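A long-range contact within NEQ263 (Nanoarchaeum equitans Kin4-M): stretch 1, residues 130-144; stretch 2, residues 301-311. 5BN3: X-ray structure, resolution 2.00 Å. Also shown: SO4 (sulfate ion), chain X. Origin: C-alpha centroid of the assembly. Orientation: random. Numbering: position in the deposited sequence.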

# COMPACT_ATOMS: atom_id res chain seq x y z
N ILE B 130 -20.91 -0.74 24.40
CA ILE B 130 -20.66 0.41 23.54
C ILE B 130 -19.26 0.97 23.79
O ILE B 130 -18.85 1.18 24.93
CB ILE B 130 -21.75 1.50 23.73
CG1 ILE B 130 -21.42 2.75 22.91
CG2 ILE B 130 -21.91 1.85 25.19
CD1 ILE B 130 -22.65 3.54 22.52
N ALA B 131 -18.52 1.20 22.71
CA ALA B 131 -17.12 1.60 22.82
C ALA B 131 -16.94 3.11 22.80
O ALA B 131 -17.80 3.85 22.32
CB ALA B 131 -16.31 0.97 21.71
N ILE B 132 -15.81 3.57 23.34
CA ILE B 132 -15.37 4.94 23.14
C ILE B 132 -14.14 4.92 22.24
O ILE B 132 -13.14 4.27 22.57
CB ILE B 132 -15.03 5.63 24.48
CG1 ILE B 132 -16.25 5.67 25.40
CG2 ILE B 132 -14.51 7.05 24.24
CD1 ILE B 132 -15.95 6.18 26.80
N PHE B 133 -14.22 5.59 21.09
CA PHE B 133 -13.09 5.69 20.18
C PHE B 133 -12.48 7.07 20.36
O PHE B 133 -13.19 8.07 20.33
CB PHE B 133 -13.55 5.58 18.71
CG PHE B 133 -14.04 4.22 18.31
CD1 PHE B 133 -14.05 3.16 19.20
CD2 PHE B 133 -14.48 4.00 17.01
CE1 PHE B 133 -14.52 1.91 18.80
CE2 PHE B 133 -14.94 2.76 16.61
CZ PHE B 133 -14.96 1.71 17.51
N SER B 134 -11.16 7.14 20.54
CA SER B 134 -10.51 8.43 20.72
C SER B 134 -9.23 8.57 19.92
O SER B 134 -8.45 7.62 19.79
CB SER B 134 -10.22 8.70 22.21
OG SER B 134 -9.51 9.91 22.38
N PRO B 135 -9.00 9.77 19.36
CA PRO B 135 -7.68 10.13 18.83
C PRO B 135 -6.71 10.16 20.00
O PRO B 135 -7.14 10.36 21.14
CB PRO B 135 -7.89 11.56 18.31
CG PRO B 135 -9.37 11.70 18.10
CD PRO B 135 -10.00 10.84 19.15
N PRO B 136 -5.41 9.95 19.74
CA PRO B 136 -4.43 10.07 20.82
C PRO B 136 -4.49 11.45 21.47
O PRO B 136 -4.66 12.45 20.76
CB PRO B 136 -3.09 9.91 20.09
CG PRO B 136 -3.41 9.08 18.90
CD PRO B 136 -4.79 9.50 18.47
N GLY B 137 -4.39 11.51 22.80
CA GLY B 137 -4.35 12.78 23.50
C GLY B 137 -5.66 13.34 24.01
O GLY B 137 -5.66 14.22 24.87
N LEU B 138 -6.78 12.85 23.49
CA LEU B 138 -8.09 13.38 23.86
C LEU B 138 -8.60 12.78 25.17
O LEU B 138 -8.24 11.65 25.52
CB LEU B 138 -9.10 13.18 22.71
CG LEU B 138 -9.22 14.40 21.78
CD1 LEU B 138 -7.90 14.72 21.09
CD2 LEU B 138 -10.32 14.20 20.75
N PRO B 139 -9.43 13.53 25.92
CA PRO B 139 -9.85 13.13 27.27
C PRO B 139 -10.85 11.97 27.32
O PRO B 139 -11.94 12.13 27.88
CB PRO B 139 -10.50 14.40 27.82
CG PRO B 139 -11.02 15.10 26.62
CD PRO B 139 -10.00 14.85 25.55
N MET B 140 -10.48 10.83 26.75
CA MET B 140 -11.32 9.64 26.77
C MET B 140 -11.50 9.11 28.20
O MET B 140 -12.56 8.59 28.55
CB MET B 140 -10.71 8.57 25.87
CG MET B 140 -11.37 7.21 25.94
SD MET B 140 -10.67 6.06 24.74
CE MET B 140 -8.92 6.18 25.14
N GLU B 141 -10.46 9.26 29.01
CA GLU B 141 -10.50 8.77 30.39
C GLU B 141 -11.48 9.56 31.24
O GLU B 141 -12.25 8.98 32.00
CB GLU B 141 -9.10 8.81 31.02
CG GLU B 141 -8.05 8.00 30.27
CD GLU B 141 -7.39 8.78 29.15
OE1 GLU B 141 -7.73 9.97 28.96
OE2 GLU B 141 -6.52 8.21 28.45
N ARG B 142 -11.46 10.88 31.11
CA ARG B 142 -12.41 11.74 31.82
C ARG B 142 -13.85 11.39 31.45
O ARG B 142 -14.73 11.37 32.31
CB ARG B 142 -12.14 13.22 31.54
CG ARG B 142 -10.85 13.73 32.16
CD ARG B 142 -10.99 15.15 32.69
NE ARG B 142 -11.17 16.14 31.63
CZ ARG B 142 -10.18 16.76 31.00
NH1 ARG B 142 -8.92 16.49 31.33
NH2 ARG B 142 -10.44 17.64 30.05
N LEU B 143 -14.09 11.12 30.17
CA LEU B 143 -15.43 10.78 29.70
C LEU B 143 -15.94 9.49 30.33
O LEU B 143 -17.08 9.42 30.77
CB LEU B 143 -15.47 10.67 28.17
CG LEU B 143 -16.84 10.30 27.59
CD1 LEU B 143 -17.88 11.34 27.98
CD2 LEU B 143 -16.78 10.14 26.09
N ALA B 144 -15.08 8.48 30.38
CA ALA B 144 -15.45 7.19 30.96
C ALA B 144 -15.76 7.32 32.45
O ALA B 144 -16.69 6.70 32.95
CB ALA B 144 -14.34 6.19 30.75
S SO4 X . -12.54 15.79 13.19
O1 SO4 X . -13.80 15.68 13.91
O2 SO4 X . -12.76 16.56 11.97
O3 SO4 X . -12.05 14.46 12.87
O4 SO4 X . -11.56 16.46 14.03
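Stretch 2 (301-311) GQYVLSQDLHS

Stretch 2 begins as an extended strand running parallel to strand 131-134, with an angle of 35° between the strand axes and a closest approach of 4.5 Å; it then leads into a helix, with S306 at the N-cap position, that packs against the turn following strand 131-134. The register is one to one, A131 beside Q302, I132 beside Y303, F133 beside V304.

At the start, I130 lays CD1 over the face of the Y303 ring, 3.4 Å from Y303 CZ, a CH-pi contact well suited to a branched aliphatic chain. Opposite it, G301 has positive phi, and a CB there would come within a tight 3.5 Å of I130 CD1. A weak hydrogen bond joins A131 N to G301 O at 3.3 Å, and Y303 N donates to A131 O at 2.8 Å. The small A131 shares its sheet face with Q302, F133 and V304, whereas I132 and Y303 occupy the other, I132 CG1 lying 4.3 Å from Y303 CD2 at the ring edge. The parallel ladder continues through F133 N to Y303 O (2.9 Å) and L305 N to F133 O (3.0 Å). The F133 ring offers a flat apolar surface to the aliphatic part of Q302, whose CG is 4.0 Å from F133 CE2.

At the end of the strand, S134 OG donates a hydrogen bond to P135 O (2.7 Å). P135, lacking an amide hydrogen, rests CD 3.9 Å from L305 CB and opens a type II turn in which G137 takes the positive phi that favours glycine. L138 then points back at stretch 2: its CD2 is 3.8 Å from L305 CB, and its CG lies over the face of the H310 ring. P139, at the N-cap of the next helix, places CD 3.7 Å from H310 CE1. Along that helix, M140 CB (4.0 Å from L305 CD2) and L143 CD2 (3.9 Å from L305 CD1) help enclose the leucine.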

# COMPACT_ATOMS: atom_id res chain seq x y z
N GLY B 301 -22.54 0.10 18.90
CA GLY B 301 -22.36 1.53 18.76
C GLY B 301 -21.05 2.00 19.34
O GLY B 301 -20.26 1.22 19.88
N GLN B 302 -20.80 3.31 19.24
CA GLN B 302 -19.58 3.89 19.75
C GLN B 302 -19.72 5.39 19.96
O GLN B 302 -20.45 6.06 19.22
CB GLN B 302 -18.40 3.59 18.81
CG GLN B 302 -18.49 4.29 17.44
CD GLN B 302 -19.48 3.63 16.50
OE1 GLN B 302 -19.65 2.41 16.50
NE2 GLN B 302 -20.15 4.45 15.68
N TYR B 303 -19.03 5.91 20.97
CA TYR B 303 -18.91 7.35 21.14
C TYR B 303 -17.56 7.80 20.59
O TYR B 303 -16.51 7.43 21.11
CB TYR B 303 -19.05 7.73 22.61
CG TYR B 303 -20.34 7.25 23.25
CD1 TYR B 303 -21.57 7.65 22.75
CD2 TYR B 303 -20.32 6.42 24.36
CE1 TYR B 303 -22.75 7.22 23.33
CE2 TYR B 303 -21.50 5.98 24.95
CZ TYR B 303 -22.70 6.39 24.43
OH TYR B 303 -23.88 5.96 24.99
N VAL B 304 -17.59 8.59 19.52
CA VAL B 304 -16.37 9.00 18.84
C VAL B 304 -15.95 10.40 19.23
O VAL B 304 -16.74 11.35 19.13
CB VAL B 304 -16.55 8.92 17.31
CG1 VAL B 304 -15.28 9.37 16.60
CG2 VAL B 304 -16.92 7.51 16.89
N LEU B 305 -14.71 10.54 19.70
CA LEU B 305 -14.20 11.85 20.10
C LEU B 305 -13.58 12.59 18.91
O LEU B 305 -13.02 11.97 18.00
CB LEU B 305 -13.20 11.72 21.25
CG LEU B 305 -13.75 11.88 22.67
CD1 LEU B 305 -15.14 11.29 22.80
CD2 LEU B 305 -12.82 11.25 23.70
N SER B 306 -13.68 13.92 18.93
CA SER B 306 -13.30 14.74 17.78
C SER B 306 -12.16 15.70 18.09
O SER B 306 -12.23 16.48 19.04
CB SER B 306 -14.53 15.52 17.28
OG SER B 306 -14.15 16.56 16.40
N GLN B 307 -11.10 15.63 17.29
CA GLN B 307 -9.96 16.53 17.42
C GLN B 307 -10.39 17.98 17.20
O GLN B 307 -9.90 18.89 17.87
CB GLN B 307 -8.89 16.15 16.39
CG GLN B 307 -7.52 15.85 16.98
CD GLN B 307 -6.60 15.19 15.97
OE1 GLN B 307 -6.60 15.53 14.78
NE2 GLN B 307 -5.80 14.23 16.43
N ASP B 308 -11.31 18.17 16.26
CA ASP B 308 -11.81 19.50 15.93
C ASP B 308 -12.52 20.15 17.13
O ASP B 308 -12.25 21.31 17.45
CB ASP B 308 -12.76 19.42 14.73
CG ASP B 308 -13.33 20.77 14.35
OD1 ASP B 308 -12.54 21.65 13.93
OD2 ASP B 308 -14.56 20.96 14.46
N LEU B 309 -13.41 19.40 17.77
CA LEU B 309 -14.11 19.90 18.95
C LEU B 309 -13.15 20.16 20.10
O LEU B 309 -13.29 21.14 20.83
CB LEU B 309 -15.21 18.92 19.39
CG LEU B 309 -16.44 18.82 18.50
CD1 LEU B 309 -17.50 17.95 19.14
CD2 LEU B 309 -17.00 20.20 18.22
N HIS B 310 -12.17 19.28 20.26
CA HIS B 310 -11.16 19.45 21.30
C HIS B 310 -10.38 20.75 21.09
O HIS B 310 -10.12 21.48 22.05
CB HIS B 310 -10.20 18.26 21.29
CG HIS B 310 -9.22 18.25 22.43
ND1 HIS B 310 -9.61 18.12 23.74
CD2 HIS B 310 -7.87 18.34 22.44
CE1 HIS B 310 -8.55 18.14 24.52
NE2 HIS B 310 -7.48 18.28 23.75
N SER B 311 -10.02 21.03 19.85
CA SER B 311 -9.29 22.25 19.51
C SER B 311 -10.12 23.51 19.74
O SER B 311 -9.57 24.60 19.87
CB SER B 311 -8.80 22.21 18.07
OG SER B 311 -7.76 21.26 17.90
O HOH W 1 -5.60 16.89 25.90